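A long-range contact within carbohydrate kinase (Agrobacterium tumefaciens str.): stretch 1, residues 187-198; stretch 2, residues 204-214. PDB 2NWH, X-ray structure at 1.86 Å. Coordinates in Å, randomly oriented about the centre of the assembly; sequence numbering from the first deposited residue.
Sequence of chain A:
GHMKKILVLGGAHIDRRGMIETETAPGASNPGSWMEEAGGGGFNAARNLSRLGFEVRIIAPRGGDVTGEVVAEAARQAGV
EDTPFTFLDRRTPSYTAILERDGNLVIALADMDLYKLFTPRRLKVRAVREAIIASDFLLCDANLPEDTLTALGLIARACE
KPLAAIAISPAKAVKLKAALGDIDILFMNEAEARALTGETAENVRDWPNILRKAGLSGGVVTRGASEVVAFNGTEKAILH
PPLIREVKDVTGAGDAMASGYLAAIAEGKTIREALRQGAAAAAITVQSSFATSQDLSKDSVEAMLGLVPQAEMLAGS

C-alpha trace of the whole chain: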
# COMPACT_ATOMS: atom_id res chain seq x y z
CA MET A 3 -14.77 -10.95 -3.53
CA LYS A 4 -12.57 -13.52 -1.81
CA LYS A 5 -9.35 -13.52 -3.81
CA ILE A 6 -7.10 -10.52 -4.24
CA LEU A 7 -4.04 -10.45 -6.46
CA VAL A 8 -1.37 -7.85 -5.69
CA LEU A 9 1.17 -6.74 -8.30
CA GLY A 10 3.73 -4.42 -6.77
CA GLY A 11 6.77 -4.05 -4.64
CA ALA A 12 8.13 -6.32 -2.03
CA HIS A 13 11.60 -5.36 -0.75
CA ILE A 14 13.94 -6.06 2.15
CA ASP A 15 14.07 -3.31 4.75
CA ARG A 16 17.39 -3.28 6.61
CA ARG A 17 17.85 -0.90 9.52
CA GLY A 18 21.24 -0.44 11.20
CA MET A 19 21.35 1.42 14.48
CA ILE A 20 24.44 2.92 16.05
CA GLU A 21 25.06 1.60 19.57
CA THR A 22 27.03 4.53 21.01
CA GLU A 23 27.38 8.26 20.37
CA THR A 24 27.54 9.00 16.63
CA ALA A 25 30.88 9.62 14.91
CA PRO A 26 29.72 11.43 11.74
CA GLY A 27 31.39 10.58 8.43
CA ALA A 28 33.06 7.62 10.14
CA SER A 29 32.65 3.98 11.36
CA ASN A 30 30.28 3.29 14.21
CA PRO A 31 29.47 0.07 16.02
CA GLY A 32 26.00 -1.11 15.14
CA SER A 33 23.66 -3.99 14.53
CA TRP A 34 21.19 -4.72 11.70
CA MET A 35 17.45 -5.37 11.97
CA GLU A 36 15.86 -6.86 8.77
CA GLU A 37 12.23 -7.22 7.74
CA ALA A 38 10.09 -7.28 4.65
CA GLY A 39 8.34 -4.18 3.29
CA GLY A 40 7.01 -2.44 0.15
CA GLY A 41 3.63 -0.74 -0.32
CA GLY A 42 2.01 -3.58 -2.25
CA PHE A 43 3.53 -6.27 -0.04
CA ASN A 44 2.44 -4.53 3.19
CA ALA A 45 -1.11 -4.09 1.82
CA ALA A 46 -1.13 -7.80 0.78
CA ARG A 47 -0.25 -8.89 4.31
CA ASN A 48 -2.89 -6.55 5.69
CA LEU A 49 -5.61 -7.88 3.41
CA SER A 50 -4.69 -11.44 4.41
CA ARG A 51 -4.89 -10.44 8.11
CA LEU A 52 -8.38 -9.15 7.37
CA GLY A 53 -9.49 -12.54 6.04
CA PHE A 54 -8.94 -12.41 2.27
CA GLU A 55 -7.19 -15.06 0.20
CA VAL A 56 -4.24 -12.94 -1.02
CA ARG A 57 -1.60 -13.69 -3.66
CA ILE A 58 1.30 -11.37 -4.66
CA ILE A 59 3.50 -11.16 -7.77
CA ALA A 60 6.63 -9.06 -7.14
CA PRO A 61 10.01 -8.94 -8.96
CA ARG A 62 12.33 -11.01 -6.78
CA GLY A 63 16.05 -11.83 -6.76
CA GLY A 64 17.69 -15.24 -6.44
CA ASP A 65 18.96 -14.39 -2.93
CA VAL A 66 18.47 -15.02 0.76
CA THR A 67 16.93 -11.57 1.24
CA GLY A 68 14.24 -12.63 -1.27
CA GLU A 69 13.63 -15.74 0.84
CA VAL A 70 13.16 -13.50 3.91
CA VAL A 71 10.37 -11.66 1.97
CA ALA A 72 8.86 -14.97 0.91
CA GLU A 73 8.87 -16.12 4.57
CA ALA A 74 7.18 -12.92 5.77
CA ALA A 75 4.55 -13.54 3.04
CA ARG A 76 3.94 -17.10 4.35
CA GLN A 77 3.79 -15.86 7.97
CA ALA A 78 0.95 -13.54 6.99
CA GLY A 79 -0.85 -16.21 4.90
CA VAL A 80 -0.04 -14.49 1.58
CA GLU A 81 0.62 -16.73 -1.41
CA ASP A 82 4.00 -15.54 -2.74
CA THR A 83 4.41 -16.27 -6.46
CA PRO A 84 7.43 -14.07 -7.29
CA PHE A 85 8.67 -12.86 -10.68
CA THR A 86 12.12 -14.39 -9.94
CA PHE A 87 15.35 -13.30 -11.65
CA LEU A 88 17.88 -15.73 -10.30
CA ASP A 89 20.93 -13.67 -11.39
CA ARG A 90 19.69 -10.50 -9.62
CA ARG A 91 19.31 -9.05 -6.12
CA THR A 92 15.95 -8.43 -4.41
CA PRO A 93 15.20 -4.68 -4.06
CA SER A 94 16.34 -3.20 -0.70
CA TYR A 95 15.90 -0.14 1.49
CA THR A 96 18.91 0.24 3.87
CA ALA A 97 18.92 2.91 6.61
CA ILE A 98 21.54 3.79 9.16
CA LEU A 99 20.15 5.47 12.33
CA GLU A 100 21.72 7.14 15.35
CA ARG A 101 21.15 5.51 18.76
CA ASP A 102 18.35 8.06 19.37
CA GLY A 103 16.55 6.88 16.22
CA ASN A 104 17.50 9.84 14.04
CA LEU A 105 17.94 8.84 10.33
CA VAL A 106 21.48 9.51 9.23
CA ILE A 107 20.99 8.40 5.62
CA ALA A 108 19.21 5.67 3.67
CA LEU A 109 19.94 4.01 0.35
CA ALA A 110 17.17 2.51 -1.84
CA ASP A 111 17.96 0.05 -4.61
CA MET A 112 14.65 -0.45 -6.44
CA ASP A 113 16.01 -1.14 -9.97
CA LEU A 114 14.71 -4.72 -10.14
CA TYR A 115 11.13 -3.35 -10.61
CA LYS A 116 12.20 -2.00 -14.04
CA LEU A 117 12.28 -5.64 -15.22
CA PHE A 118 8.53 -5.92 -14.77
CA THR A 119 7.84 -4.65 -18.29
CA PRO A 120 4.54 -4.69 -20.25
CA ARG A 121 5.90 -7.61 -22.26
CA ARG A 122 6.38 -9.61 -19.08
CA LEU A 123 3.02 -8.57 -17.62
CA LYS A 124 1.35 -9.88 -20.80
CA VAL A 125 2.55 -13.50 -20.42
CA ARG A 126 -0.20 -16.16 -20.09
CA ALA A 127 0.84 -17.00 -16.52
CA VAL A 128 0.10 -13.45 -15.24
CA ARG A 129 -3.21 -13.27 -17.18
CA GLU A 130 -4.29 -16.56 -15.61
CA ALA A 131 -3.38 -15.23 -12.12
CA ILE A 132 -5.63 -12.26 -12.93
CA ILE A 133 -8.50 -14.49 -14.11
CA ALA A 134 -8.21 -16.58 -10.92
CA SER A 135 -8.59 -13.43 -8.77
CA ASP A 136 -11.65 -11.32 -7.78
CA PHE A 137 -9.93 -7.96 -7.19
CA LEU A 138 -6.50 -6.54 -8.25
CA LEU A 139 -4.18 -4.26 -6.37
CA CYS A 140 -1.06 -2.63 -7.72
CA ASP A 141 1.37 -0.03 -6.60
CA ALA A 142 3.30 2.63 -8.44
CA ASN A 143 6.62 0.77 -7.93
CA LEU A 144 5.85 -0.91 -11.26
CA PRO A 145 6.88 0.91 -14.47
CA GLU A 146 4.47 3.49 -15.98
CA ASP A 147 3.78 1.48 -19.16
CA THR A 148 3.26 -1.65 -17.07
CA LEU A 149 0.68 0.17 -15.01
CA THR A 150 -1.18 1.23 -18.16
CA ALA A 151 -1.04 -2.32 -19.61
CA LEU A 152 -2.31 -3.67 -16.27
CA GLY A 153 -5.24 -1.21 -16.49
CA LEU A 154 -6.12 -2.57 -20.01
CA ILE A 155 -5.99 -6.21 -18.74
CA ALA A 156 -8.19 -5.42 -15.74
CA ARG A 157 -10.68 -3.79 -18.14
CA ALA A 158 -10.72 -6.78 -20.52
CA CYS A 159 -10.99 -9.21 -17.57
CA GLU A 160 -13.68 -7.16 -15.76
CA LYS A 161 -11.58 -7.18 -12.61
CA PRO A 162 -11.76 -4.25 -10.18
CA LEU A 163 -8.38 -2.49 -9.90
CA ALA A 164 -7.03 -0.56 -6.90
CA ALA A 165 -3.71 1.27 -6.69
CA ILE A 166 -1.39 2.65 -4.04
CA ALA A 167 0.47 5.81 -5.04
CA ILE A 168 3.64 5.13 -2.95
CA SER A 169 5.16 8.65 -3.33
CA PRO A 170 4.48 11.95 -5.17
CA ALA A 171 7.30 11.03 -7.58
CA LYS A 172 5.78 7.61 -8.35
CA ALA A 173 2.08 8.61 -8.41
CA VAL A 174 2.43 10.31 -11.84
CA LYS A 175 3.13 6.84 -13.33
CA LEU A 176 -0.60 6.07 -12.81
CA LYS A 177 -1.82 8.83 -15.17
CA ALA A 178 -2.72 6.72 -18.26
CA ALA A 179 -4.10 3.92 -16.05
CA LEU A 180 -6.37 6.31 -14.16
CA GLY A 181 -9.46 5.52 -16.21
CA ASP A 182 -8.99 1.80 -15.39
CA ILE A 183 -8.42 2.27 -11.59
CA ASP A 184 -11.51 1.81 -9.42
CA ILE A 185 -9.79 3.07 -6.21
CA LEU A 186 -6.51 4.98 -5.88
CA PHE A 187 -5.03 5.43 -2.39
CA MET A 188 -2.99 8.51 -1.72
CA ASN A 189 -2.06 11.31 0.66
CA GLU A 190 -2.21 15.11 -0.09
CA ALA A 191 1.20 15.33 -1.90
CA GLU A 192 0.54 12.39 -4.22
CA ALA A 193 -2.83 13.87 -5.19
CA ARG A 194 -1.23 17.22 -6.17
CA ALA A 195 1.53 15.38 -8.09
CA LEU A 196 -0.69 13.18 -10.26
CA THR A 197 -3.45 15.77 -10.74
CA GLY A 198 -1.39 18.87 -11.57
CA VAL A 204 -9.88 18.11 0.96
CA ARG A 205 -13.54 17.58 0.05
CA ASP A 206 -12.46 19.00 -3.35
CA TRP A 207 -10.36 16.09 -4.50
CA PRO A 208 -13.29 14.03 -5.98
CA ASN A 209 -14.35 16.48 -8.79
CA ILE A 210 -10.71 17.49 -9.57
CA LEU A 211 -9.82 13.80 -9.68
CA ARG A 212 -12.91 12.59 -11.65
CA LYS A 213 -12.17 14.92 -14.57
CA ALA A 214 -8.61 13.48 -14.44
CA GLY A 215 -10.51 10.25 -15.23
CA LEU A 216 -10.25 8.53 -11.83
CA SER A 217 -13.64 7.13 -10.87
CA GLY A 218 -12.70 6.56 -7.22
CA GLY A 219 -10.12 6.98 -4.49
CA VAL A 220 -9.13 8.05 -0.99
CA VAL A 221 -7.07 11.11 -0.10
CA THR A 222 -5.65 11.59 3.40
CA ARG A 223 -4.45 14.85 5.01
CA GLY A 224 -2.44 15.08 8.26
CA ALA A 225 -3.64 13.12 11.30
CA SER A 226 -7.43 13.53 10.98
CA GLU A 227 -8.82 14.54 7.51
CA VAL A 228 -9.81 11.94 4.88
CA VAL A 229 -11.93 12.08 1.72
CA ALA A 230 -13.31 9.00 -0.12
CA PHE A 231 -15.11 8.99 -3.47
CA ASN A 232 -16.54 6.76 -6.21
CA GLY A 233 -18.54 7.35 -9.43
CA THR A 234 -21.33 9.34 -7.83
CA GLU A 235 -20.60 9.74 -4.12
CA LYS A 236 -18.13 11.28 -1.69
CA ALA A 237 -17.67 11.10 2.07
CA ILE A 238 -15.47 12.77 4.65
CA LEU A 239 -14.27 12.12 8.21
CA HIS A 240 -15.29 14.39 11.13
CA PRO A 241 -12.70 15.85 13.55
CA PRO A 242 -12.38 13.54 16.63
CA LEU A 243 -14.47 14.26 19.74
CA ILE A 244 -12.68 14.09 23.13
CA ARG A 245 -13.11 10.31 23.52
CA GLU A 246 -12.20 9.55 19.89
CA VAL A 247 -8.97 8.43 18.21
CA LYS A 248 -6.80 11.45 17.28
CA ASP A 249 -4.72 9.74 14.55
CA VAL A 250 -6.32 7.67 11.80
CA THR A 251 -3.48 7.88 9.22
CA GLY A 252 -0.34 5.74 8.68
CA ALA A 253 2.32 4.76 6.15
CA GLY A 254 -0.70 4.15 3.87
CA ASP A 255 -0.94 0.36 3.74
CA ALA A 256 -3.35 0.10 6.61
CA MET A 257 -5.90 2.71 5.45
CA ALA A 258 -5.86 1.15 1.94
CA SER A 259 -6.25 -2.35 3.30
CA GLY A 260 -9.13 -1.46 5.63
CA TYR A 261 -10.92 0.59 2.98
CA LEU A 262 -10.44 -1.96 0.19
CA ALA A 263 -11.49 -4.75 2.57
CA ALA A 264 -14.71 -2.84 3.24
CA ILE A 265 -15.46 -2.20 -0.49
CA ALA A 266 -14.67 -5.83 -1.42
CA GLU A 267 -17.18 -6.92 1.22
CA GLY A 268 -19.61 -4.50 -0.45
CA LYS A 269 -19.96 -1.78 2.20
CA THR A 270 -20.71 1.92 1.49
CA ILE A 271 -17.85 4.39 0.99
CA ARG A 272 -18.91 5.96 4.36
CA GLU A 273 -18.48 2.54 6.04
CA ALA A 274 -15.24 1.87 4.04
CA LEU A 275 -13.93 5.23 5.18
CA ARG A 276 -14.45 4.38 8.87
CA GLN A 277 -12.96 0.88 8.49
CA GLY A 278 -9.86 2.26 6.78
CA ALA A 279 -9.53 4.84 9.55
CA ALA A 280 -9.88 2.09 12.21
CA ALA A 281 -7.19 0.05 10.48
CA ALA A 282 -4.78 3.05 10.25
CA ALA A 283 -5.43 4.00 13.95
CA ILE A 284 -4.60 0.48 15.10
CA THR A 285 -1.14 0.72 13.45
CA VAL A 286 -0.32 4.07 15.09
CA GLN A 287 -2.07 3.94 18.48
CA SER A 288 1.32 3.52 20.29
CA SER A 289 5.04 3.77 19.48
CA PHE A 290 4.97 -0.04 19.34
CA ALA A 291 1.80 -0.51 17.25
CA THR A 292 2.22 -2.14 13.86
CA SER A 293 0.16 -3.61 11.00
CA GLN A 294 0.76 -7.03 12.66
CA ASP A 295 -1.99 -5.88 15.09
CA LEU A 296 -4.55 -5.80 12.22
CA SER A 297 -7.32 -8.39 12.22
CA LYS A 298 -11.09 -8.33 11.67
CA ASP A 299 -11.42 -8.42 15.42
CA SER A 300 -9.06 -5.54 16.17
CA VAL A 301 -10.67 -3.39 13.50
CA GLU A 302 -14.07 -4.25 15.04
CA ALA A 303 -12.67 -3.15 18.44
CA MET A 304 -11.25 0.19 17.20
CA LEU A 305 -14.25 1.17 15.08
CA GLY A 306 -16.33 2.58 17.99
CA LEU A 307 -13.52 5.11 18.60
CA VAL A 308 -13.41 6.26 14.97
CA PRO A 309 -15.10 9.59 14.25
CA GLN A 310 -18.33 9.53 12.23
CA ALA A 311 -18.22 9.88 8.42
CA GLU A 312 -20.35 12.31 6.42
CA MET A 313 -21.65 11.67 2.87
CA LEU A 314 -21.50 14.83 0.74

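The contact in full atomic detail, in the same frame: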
# COMPACT_ATOMS: atom_id res chain seq x y z
N PHE A 187 -5.33 4.98 -3.77
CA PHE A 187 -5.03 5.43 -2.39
C PHE A 187 -3.84 6.36 -2.35
O PHE A 187 -2.75 6.02 -2.82
CB PHE A 187 -4.81 4.25 -1.45
CG PHE A 187 -6.00 3.35 -1.32
CD1 PHE A 187 -7.08 3.71 -0.51
CD2 PHE A 187 -6.07 2.16 -2.03
CE1 PHE A 187 -8.19 2.90 -0.39
CE2 PHE A 187 -7.17 1.32 -1.90
CZ PHE A 187 -8.24 1.71 -1.10
N MET A 188 -4.05 7.53 -1.76
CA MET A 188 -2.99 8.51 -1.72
C MET A 188 -3.14 9.49 -0.56
O MET A 188 -4.20 9.59 0.07
CB MET A 188 -2.93 9.27 -3.05
CG MET A 188 -4.21 10.04 -3.37
SD MET A 188 -4.17 10.61 -5.07
CE MET A 188 -5.76 10.11 -5.67
N ASN A 189 -2.06 10.21 -0.29
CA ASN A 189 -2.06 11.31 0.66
C ASN A 189 -2.13 12.65 -0.11
O ASN A 189 -2.18 12.64 -1.34
CB ASN A 189 -0.80 11.21 1.51
CG ASN A 189 0.49 11.48 0.70
OD1 ASN A 189 1.59 11.26 1.19
ND2 ASN A 189 0.34 11.98 -0.53
N GLU A 190 -2.13 13.79 0.58
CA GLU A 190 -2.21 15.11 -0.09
C GLU A 190 -1.20 15.38 -1.22
O GLU A 190 -1.59 15.87 -2.29
CB GLU A 190 -2.14 16.26 0.94
CG GLU A 190 -3.47 16.78 1.42
CD GLU A 190 -4.05 17.87 0.54
OE1 GLU A 190 -3.36 18.88 0.28
OE2 GLU A 190 -5.23 17.73 0.14
N ALA A 191 0.08 15.09 -0.96
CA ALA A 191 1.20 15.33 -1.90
C ALA A 191 1.10 14.54 -3.20
O ALA A 191 1.43 15.05 -4.29
CB ALA A 191 2.52 15.00 -1.22
N GLU A 192 0.66 13.28 -3.09
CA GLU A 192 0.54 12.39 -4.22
C GLU A 192 -0.63 12.83 -5.10
O GLU A 192 -0.57 12.75 -6.32
CB GLU A 192 0.39 10.92 -3.73
CG GLU A 192 1.60 10.42 -2.92
CD GLU A 192 1.30 9.25 -1.96
OE1 GLU A 192 0.13 8.79 -1.86
OE2 GLU A 192 2.25 8.80 -1.29
N ALA A 193 -1.68 13.35 -4.47
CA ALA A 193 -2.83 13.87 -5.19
C ALA A 193 -2.42 15.09 -6.04
O ALA A 193 -2.68 15.11 -7.25
CB ALA A 193 -3.96 14.20 -4.22
N ARG A 194 -1.75 16.06 -5.43
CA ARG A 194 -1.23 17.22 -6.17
C ARG A 194 -0.33 16.79 -7.34
O ARG A 194 -0.50 17.26 -8.47
CB ARG A 194 -0.47 18.17 -5.26
CG ARG A 194 -1.31 19.33 -4.77
CD ARG A 194 -0.57 20.15 -3.73
NE ARG A 194 0.09 19.31 -2.73
CZ ARG A 194 0.03 19.52 -1.41
NH1 ARG A 194 -0.69 20.54 -0.92
NH2 ARG A 194 0.66 18.70 -0.58
N ALA A 195 0.58 15.86 -7.08
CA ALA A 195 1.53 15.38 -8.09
C ALA A 195 0.89 14.72 -9.30
O ALA A 195 1.28 15.00 -10.43
CB ALA A 195 2.58 14.47 -7.47
N LEU A 196 -0.10 13.86 -9.10
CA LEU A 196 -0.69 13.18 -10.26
C LEU A 196 -1.73 14.04 -10.98
O LEU A 196 -1.96 13.89 -12.20
CB LEU A 196 -1.20 11.79 -9.88
CG LEU A 196 -2.59 11.56 -9.33
CD1 LEU A 196 -3.46 11.07 -10.47
CD2 LEU A 196 -2.54 10.49 -8.25
N THR A 197 -2.33 14.98 -10.24
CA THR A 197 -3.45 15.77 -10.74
C THR A 197 -3.02 17.05 -11.46
O THR A 197 -3.72 17.53 -12.35
CB THR A 197 -4.41 16.11 -9.59
OG1 THR A 197 -5.69 16.44 -10.13
CG2 THR A 197 -3.88 17.28 -8.76
N GLY A 198 -1.87 17.60 -11.05
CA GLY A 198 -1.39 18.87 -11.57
C GLY A 198 -1.72 20.01 -10.61
O GLY A 198 -2.58 20.85 -10.88
N VAL A 204 -10.05 19.59 1.10
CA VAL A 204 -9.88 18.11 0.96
C VAL A 204 -11.11 17.46 0.31
O VAL A 204 -11.00 16.54 -0.51
CB VAL A 204 -9.46 17.42 2.32
CG1 VAL A 204 -10.28 16.15 2.63
CG2 VAL A 204 -7.99 17.07 2.33
N ARG A 205 -12.28 17.98 0.67
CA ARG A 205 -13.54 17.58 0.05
C ARG A 205 -13.58 17.94 -1.44
O ARG A 205 -14.58 17.63 -2.12
CB ARG A 205 -14.71 18.25 0.78
CG ARG A 205 -14.47 19.73 1.08
CD ARG A 205 -15.77 20.40 1.46
NE ARG A 205 -16.43 19.71 2.57
CZ ARG A 205 -16.58 20.22 3.80
NH1 ARG A 205 -16.11 21.45 4.10
NH2 ARG A 205 -17.21 19.52 4.74
N ASP A 206 -12.51 18.58 -1.95
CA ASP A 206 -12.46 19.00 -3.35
C ASP A 206 -11.86 17.96 -4.26
O ASP A 206 -12.10 17.98 -5.48
CB ASP A 206 -11.66 20.30 -3.46
CG ASP A 206 -12.33 21.43 -2.65
OD1 ASP A 206 -11.74 22.05 -1.65
OD2 ASP A 206 -13.46 21.86 -3.05
N TRP A 207 -11.08 17.05 -3.68
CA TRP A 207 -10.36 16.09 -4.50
C TRP A 207 -11.24 15.29 -5.48
O TRP A 207 -10.88 15.17 -6.65
CB TRP A 207 -9.46 15.22 -3.65
CG TRP A 207 -8.22 15.95 -3.17
CD1 TRP A 207 -7.86 16.19 -1.88
CD2 TRP A 207 -7.19 16.52 -3.99
NE1 TRP A 207 -6.65 16.87 -1.84
CE2 TRP A 207 -6.22 17.08 -3.12
CE3 TRP A 207 -6.98 16.60 -5.38
CZ2 TRP A 207 -5.06 17.73 -3.59
CZ3 TRP A 207 -5.83 17.25 -5.84
CH2 TRP A 207 -4.89 17.81 -4.94
N PRO A 208 -12.43 14.80 -5.04
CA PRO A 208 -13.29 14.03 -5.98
C PRO A 208 -13.54 14.67 -7.37
O PRO A 208 -13.23 14.04 -8.38
CB PRO A 208 -14.61 13.87 -5.19
CG PRO A 208 -14.18 13.91 -3.75
CD PRO A 208 -13.04 14.89 -3.70
N ASN A 209 -14.10 15.89 -7.45
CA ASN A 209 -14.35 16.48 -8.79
C ASN A 209 -13.07 16.82 -9.60
O ASN A 209 -13.04 16.60 -10.83
CB ASN A 209 -15.35 17.64 -8.75
CG ASN A 209 -14.70 18.99 -8.46
OD1 ASN A 209 -14.42 19.33 -7.29
ND2 ASN A 209 -14.48 19.79 -9.53
N ILE A 210 -12.02 17.31 -8.92
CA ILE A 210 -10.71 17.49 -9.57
C ILE A 210 -10.24 16.12 -10.13
O ILE A 210 -9.85 15.98 -11.29
CB ILE A 210 -9.64 18.04 -8.55
CG1 ILE A 210 -10.06 19.43 -8.02
CG2 ILE A 210 -8.25 18.09 -9.19
CD1 ILE A 210 -9.26 19.94 -6.81
N LEU A 211 -10.31 15.10 -9.29
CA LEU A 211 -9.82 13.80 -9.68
C LEU A 211 -10.70 13.07 -10.72
O LEU A 211 -10.18 12.35 -11.57
CB LEU A 211 -9.56 12.95 -8.43
CG LEU A 211 -8.23 13.21 -7.66
CD1 LEU A 211 -8.37 12.75 -6.20
CD2 LEU A 211 -7.05 12.45 -8.31
N ARG A 212 -12.02 13.26 -10.69
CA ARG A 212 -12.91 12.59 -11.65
C ARG A 212 -12.68 13.07 -13.08
O ARG A 212 -12.73 12.27 -14.03
CB ARG A 212 -14.37 12.79 -11.27
CG ARG A 212 -14.83 12.07 -10.01
CD ARG A 212 -16.11 12.75 -9.59
NE ARG A 212 -16.58 12.48 -8.23
CZ ARG A 212 -17.46 11.53 -7.93
NH1 ARG A 212 -17.93 10.74 -8.89
NH2 ARG A 212 -17.86 11.36 -6.68
N LYS A 213 -12.44 14.37 -13.24
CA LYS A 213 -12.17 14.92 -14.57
C LYS A 213 -10.78 14.46 -15.03
O LYS A 213 -10.52 14.38 -16.24
CB LYS A 213 -12.37 16.45 -14.61
CG LYS A 213 -11.12 17.32 -14.80
CD LYS A 213 -10.28 17.36 -13.53
CE LYS A 213 -8.80 17.55 -13.82
NZ LYS A 213 -7.99 17.27 -12.61
N ALA A 214 -9.89 14.12 -14.08
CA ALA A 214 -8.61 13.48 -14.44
C ALA A 214 -8.88 12.05 -14.91
O ALA A 214 -7.98 11.38 -15.42
CB ALA A 214 -7.60 13.51 -13.30

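Two helices running in roughly the same direction, 34° apart with a closest axial approach of 10.9 Å, pack around one large side chain, Trp 207, which fits as a knob among Glu 190, Ala 193, Arg 194 and Thr 197. Ala 193 CB lies over one face of the indole, 3.6 Å from the centroid of the six-membered ring of Trp 207 and 6° off the ring normal, a CH-pi contact. At the ring edge, Trp 207 NE1 donates a nearly linear hydrogen bond (170°) to Glu 190 OE2 at 2.6 Å, so the N-H of the indole is satisfied while the ring stays packed on Ala 193. Within the first helix, Glu 190 OE1 lies 3.4 Å from Arg 194 NH1 but well out of the guanidinium plane, a salt bridge of charges only. Farther along the ring edge, Thr 197 CG2 approaches Trp 207 CZ3 at 3.5 Å, while Thr 197 OG1 lies 3.2 Å from Ile 210 CG2, about one helical turn on from Trp 207. Deeper in, Leu 211 CD2 packs against Met 188 CE at 3.8 Å and, more loosely, Leu 196 CD1 at 4.4 Å, extending the contact into the buried interior.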